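Local coordinates for protein collagen alpha-1(XX) chain (Homo sapiens, PDB 5KF4) that probably helps organise the extracellular matrix as a collagen chain that carries fibronectin type III domains, at residues S25-S30 against Y76-F81; L29-A34 against Y41-R46. One frame throughout, in Å; residues are numbered along the deposited sequence.

Contact 1 (S25-S30 against Y76-F81)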
# COMPACT_ATOMS: atom_id res chain seq x y z
N SER A 25 -7.11 -13.30 7.08
CA SER A 25 -5.70 -13.28 6.73
C SER A 25 -5.36 -12.43 5.51
O SER A 25 -4.20 -12.34 5.11
CB SER A 25 -5.21 -14.72 6.51
OG SER A 25 -5.85 -15.30 5.39
N SER A 26 -6.37 -11.82 4.90
CA SER A 26 -6.17 -11.06 3.66
C SER A 26 -7.04 -9.82 3.55
O SER A 26 -8.13 -9.75 4.11
CB SER A 26 -6.42 -11.95 2.44
OG SER A 26 -7.82 -12.06 2.20
N ILE A 27 -6.54 -8.83 2.82
CA ILE A 27 -7.35 -7.69 2.42
C ILE A 27 -7.08 -7.40 0.95
O ILE A 27 -6.03 -7.78 0.42
CB ILE A 27 -7.05 -6.40 3.23
CG1 ILE A 27 -5.68 -5.83 2.84
CG2 ILE A 27 -7.22 -6.64 4.72
CD1 ILE A 27 -5.54 -4.35 3.13
N ARG A 28 -8.01 -6.75 0.28
CA ARG A 28 -7.70 -6.31 -1.07
C ARG A 28 -7.45 -4.82 -1.06
O ARG A 28 -8.11 -4.07 -0.35
CB ARG A 28 -8.81 -6.65 -2.07
CG ARG A 28 -8.23 -7.02 -3.42
CD ARG A 28 -9.27 -7.40 -4.45
NE ARG A 28 -8.94 -8.65 -5.14
CZ ARG A 28 -7.84 -8.88 -5.86
NH1 ARG A 28 -7.67 -10.06 -6.43
NH2 ARG A 28 -6.91 -7.94 -6.00
N LEU A 29 -6.48 -4.41 -1.86
CA LEU A 29 -6.12 -3.01 -1.98
C LEU A 29 -6.47 -2.54 -3.37
O LEU A 29 -6.20 -3.23 -4.35
CB LEU A 29 -4.63 -2.83 -1.70
CG LEU A 29 -4.20 -1.52 -1.07
CD1 LEU A 29 -5.02 -1.24 0.18
CD2 LEU A 29 -2.72 -1.60 -0.75
N SER A 30 -7.09 -1.37 -3.45
CA SER A 30 -7.46 -0.82 -4.74
C SER A 30 -7.26 0.69 -4.77
O SER A 30 -7.50 1.37 -3.78
CB SER A 30 -8.92 -1.17 -5.06
OG SER A 30 -9.02 -2.48 -5.61
N TYR A 76 -4.12 -2.98 10.66
CA TYR A 76 -2.96 -2.70 9.82
C TYR A 76 -2.98 -1.30 9.23
O TYR A 76 -4.02 -0.81 8.80
CB TYR A 76 -2.86 -3.72 8.69
CG TYR A 76 -2.40 -5.10 9.13
CD1 TYR A 76 -1.05 -5.39 9.24
CD2 TYR A 76 -3.32 -6.09 9.42
CE1 TYR A 76 -0.63 -6.64 9.63
CE2 TYR A 76 -2.90 -7.35 9.82
CZ TYR A 76 -1.55 -7.61 9.93
OH TYR A 76 -1.12 -8.86 10.32
N LEU A 77 -1.82 -0.65 9.22
CA LEU A 77 -1.62 0.55 8.42
C LEU A 77 -1.14 0.12 7.05
O LEU A 77 -0.11 -0.54 6.93
CB LEU A 77 -0.61 1.50 9.07
CG LEU A 77 -0.50 2.87 8.39
CD1 LEU A 77 -1.84 3.60 8.42
CD2 LEU A 77 0.59 3.72 9.02
N VAL A 78 -1.88 0.50 6.01
CA VAL A 78 -1.58 0.03 4.67
C VAL A 78 -1.24 1.20 3.75
O VAL A 78 -2.02 2.14 3.64
CB VAL A 78 -2.75 -0.76 4.08
CG1 VAL A 78 -2.41 -1.23 2.69
CG2 VAL A 78 -3.09 -1.94 4.98
N SER A 79 -0.08 1.15 3.11
CA SER A 79 0.38 2.27 2.29
C SER A 79 0.68 1.87 0.84
O SER A 79 1.14 0.76 0.57
CB SER A 79 1.62 2.91 2.92
OG SER A 79 1.34 3.39 4.22
N VAL A 80 0.41 2.80 -0.08
CA VAL A 80 0.71 2.60 -1.50
C VAL A 80 1.63 3.70 -2.02
O VAL A 80 1.23 4.86 -2.11
CB VAL A 80 -0.57 2.59 -2.35
CG1 VAL A 80 -0.23 2.39 -3.82
CG2 VAL A 80 -1.51 1.51 -1.86
N PHE A 81 2.86 3.34 -2.37
CA PHE A 81 3.85 4.30 -2.86
C PHE A 81 4.12 4.11 -4.34
O PHE A 81 4.52 3.03 -4.77
CB PHE A 81 5.15 4.16 -2.08
CG PHE A 81 5.06 4.57 -0.64
CD1 PHE A 81 5.27 5.88 -0.26
CD2 PHE A 81 4.75 3.63 0.34
CE1 PHE A 81 5.19 6.26 1.07
CE2 PHE A 81 4.66 4.00 1.67
CZ PHE A 81 4.89 5.32 2.04

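Contact 2 (L29-A34 against Y41-R46)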
# COMPACT_ATOMS: atom_id res chain seq x y z
N LEU A 29 -6.48 -4.41 -1.86
CA LEU A 29 -6.12 -3.01 -1.98
C LEU A 29 -6.47 -2.54 -3.37
O LEU A 29 -6.20 -3.23 -4.35
CB LEU A 29 -4.63 -2.83 -1.70
CG LEU A 29 -4.20 -1.52 -1.07
CD1 LEU A 29 -5.02 -1.24 0.18
CD2 LEU A 29 -2.72 -1.60 -0.75
N SER A 30 -7.09 -1.37 -3.45
CA SER A 30 -7.46 -0.82 -4.74
C SER A 30 -7.26 0.69 -4.77
O SER A 30 -7.50 1.37 -3.78
CB SER A 30 -8.92 -1.17 -5.06
OG SER A 30 -9.02 -2.48 -5.61
N TRP A 31 -6.85 1.20 -5.92
CA TRP A 31 -6.54 2.61 -6.05
C TRP A 31 -6.79 3.09 -7.47
O TRP A 31 -6.85 2.28 -8.39
CB TRP A 31 -5.08 2.85 -5.64
CG TRP A 31 -4.08 2.06 -6.46
CD1 TRP A 31 -3.45 2.45 -7.61
CD2 TRP A 31 -3.62 0.73 -6.19
NE1 TRP A 31 -2.62 1.45 -8.06
CE2 TRP A 31 -2.71 0.39 -7.21
CE3 TRP A 31 -3.88 -0.21 -5.18
CZ2 TRP A 31 -2.06 -0.85 -7.25
CZ3 TRP A 31 -3.24 -1.43 -5.22
CH2 TRP A 31 -2.34 -1.74 -6.25
N THR A 32 -6.98 4.40 -7.66
CA THR A 32 -7.11 4.92 -9.02
C THR A 32 -5.80 5.54 -9.49
O THR A 32 -5.37 6.57 -8.98
CB THR A 32 -8.24 5.97 -9.11
OG1 THR A 32 -9.50 5.34 -8.81
CG2 THR A 32 -8.31 6.54 -10.52
N PRO A 33 -5.16 4.90 -10.48
CA PRO A 33 -3.84 5.30 -10.97
C PRO A 33 -3.87 6.62 -11.73
O PRO A 33 -4.88 6.95 -12.36
CB PRO A 33 -3.43 4.16 -11.91
CG PRO A 33 -4.72 3.56 -12.35
CD PRO A 33 -5.80 3.92 -11.37
N ALA A 34 -2.77 7.37 -11.66
CA ALA A 34 -2.61 8.56 -12.48
C ALA A 34 -2.46 8.15 -13.95
O ALA A 34 -2.05 7.02 -14.23
CB ALA A 34 -1.42 9.37 -12.01
N TYR A 41 5.01 0.18 -8.08
CA TYR A 41 4.36 0.65 -6.85
C TYR A 41 4.94 -0.03 -5.61
O TYR A 41 5.12 -1.24 -5.60
CB TYR A 41 2.84 0.40 -6.87
CG TYR A 41 2.02 1.36 -7.71
CD1 TYR A 41 1.77 2.65 -7.28
CD2 TYR A 41 1.47 0.96 -8.92
CE1 TYR A 41 1.02 3.53 -8.03
CE2 TYR A 41 0.71 1.83 -9.68
CZ TYR A 41 0.49 3.11 -9.23
OH TYR A 41 -0.27 3.99 -9.98
N LEU A 42 5.20 0.74 -4.56
CA LEU A 42 5.60 0.16 -3.27
C LEU A 42 4.41 0.08 -2.31
O LEU A 42 3.81 1.10 -1.97
CB LEU A 42 6.73 0.95 -2.62
CG LEU A 42 7.04 0.53 -1.18
CD1 LEU A 42 7.60 -0.89 -1.11
CD2 LEU A 42 7.96 1.52 -0.47
N ILE A 43 4.12 -1.13 -1.84
CA ILE A 43 3.04 -1.36 -0.88
C ILE A 43 3.58 -1.78 0.49
O ILE A 43 4.37 -2.72 0.60
CB ILE A 43 2.07 -2.44 -1.40
CG1 ILE A 43 1.41 -1.97 -2.70
CG2 ILE A 43 1.02 -2.77 -0.36
CD1 ILE A 43 1.03 -3.09 -3.63
N VAL A 44 3.14 -1.08 1.53
CA VAL A 44 3.63 -1.29 2.89
C VAL A 44 2.49 -1.56 3.87
O VAL A 44 1.54 -0.78 3.93
CB VAL A 44 4.43 -0.07 3.40
CG1 VAL A 44 5.02 -0.34 4.77
CG2 VAL A 44 5.50 0.33 2.40
N TRP A 45 2.58 -2.64 4.64
CA TRP A 45 1.60 -2.86 5.70
C TRP A 45 2.25 -3.35 7.00
O TRP A 45 3.16 -4.17 6.98
CB TRP A 45 0.52 -3.86 5.25
CG TRP A 45 1.03 -5.23 4.95
CD1 TRP A 45 0.90 -6.34 5.73
CD2 TRP A 45 1.75 -5.64 3.78
NE1 TRP A 45 1.49 -7.42 5.12
CE2 TRP A 45 2.03 -7.02 3.92
CE3 TRP A 45 2.20 -4.98 2.63
CZ2 TRP A 45 2.72 -7.75 2.96
CZ3 TRP A 45 2.88 -5.70 1.68
CH2 TRP A 45 3.14 -7.07 1.84
N ARG A 46 1.78 -2.81 8.12
CA ARG A 46 2.29 -3.17 9.44
C ARG A 46 1.18 -3.20 10.48
O ARG A 46 0.18 -2.50 10.35
CB ARG A 46 3.38 -2.19 9.91
CG ARG A 46 2.94 -0.75 10.02
CD ARG A 46 4.09 0.11 10.51
NE ARG A 46 4.66 -0.44 11.74
CZ ARG A 46 5.85 -0.11 12.24
NH1 ARG A 46 6.62 0.76 11.61
NH2 ARG A 46 6.26 -0.67 13.37

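Contact 1 (S25-S30 against Y76-F81)
Chi1 of -180° in V78 sets CG1 anti to the backbone N and leaves CG2 beside that N, so the two methyls serve different partners: CG1 meets L29, CG2 meets I27. The contact is face-to-face packing of the two sheets of a fibronectin type III β-sandwich, as the spacing indicates: the axes of strands 27-30 and 76-81 approach to 9.3 Å, too far for backbone pairing, and their directions differ by 34°. All four contacting residues, I27, L29, V78 and V80, are buried and apolar. I27 and V78 meet tip to tip, CD1 of I27 lying 3.9 Å from CG2 of V78. L29 instead slides past both valines, its CD1 standing 3.6 Å from CG1 of V78 while its CD2 touches a methyl of each valine. L17 of strand 15-20 touches both L29 and V80, and V96 of strand 87-97 touches I27, which extends the apolar layer. An alanine in place of L29 would probably leave CG1 of V78 and CG2 of V80 without their facing methyls and open a gap between the sheets. As deposited, L29 CD2 is 3.5 Å from V78 CG1 and equally 3.5 Å from V80 CG2.

Contact 2 (L29-A34 against Y41-R46)
Y41 and W31, the two residues with most surface buried here, meet as an edge-to-face aromatic pair. The indole turns its nitrogen edge to the phenol: the centroid of the five-membered ring of W31 lies 4.8 Å from that of the Y41 ring, with the planes at 61°. NE1 of W31 stands above one face of Y41, displaced from the ring centre toward the rim, and is 3.7 Å from CZ and about as far from CE2. This offset places the indole nitrogen over the hydroxyl-bearing end of the phenol. Chi1 of W31, 58°, which puts CG between the backbone N and the carbonyl carbon, helps to bring the indole there. Farther round the indole, CZ2 of W31 comes within 4.3 Å of CD2 of Y41, so the six-membered ring of the tryptophan also shares in the packing. P14 touches both aromatic side chains and adds a third apolar group beside them.

I43, two residues on from Y41 along strand 41-46, is the third main contributor. Its two branches divide the work: CD1 makes a looser approach to CH2 of W31, at 4.5 Å, whereas CG2 lies 3.9 Å from CD2 of L29. T65 and L67 of strand 64-67 also touch I43. At the margin, CB of P33 rests 3.7 Å from OH of Y41, where the first segment has left its strand.

The axes of strands 29-32 and 41-46 come no closer than 11.0 Å, so the space between them is bridged by side chains. Large aromatic and aliphatic groups meeting between opposed sheets, including a core tryptophan on the second strand, are characteristic of the fibronectin type III β-sandwich.

Contacts 1 and 2 both start from strand 27-32 and reach adjacent strands of the opposite sheet, 75-84 and 40-47; their centres are 7 Å apart. Of the residues they share, L29 is the one that makes contact in both, and the same methyl, CD2, serves both contacts. The two receiving strands are antiparallel neighbours, and N of S79 lies 2.7 Å from O of V44, a probable backbone hydrogen bond. Packing also joins them, with O of S79 at 3.7 Å from CG2 of I43. V80 touches Y41 as well, linking the aliphatic cluster of contact 1 to the aromatic pair of contact 2. Together they form one continuous part of the sandwich core.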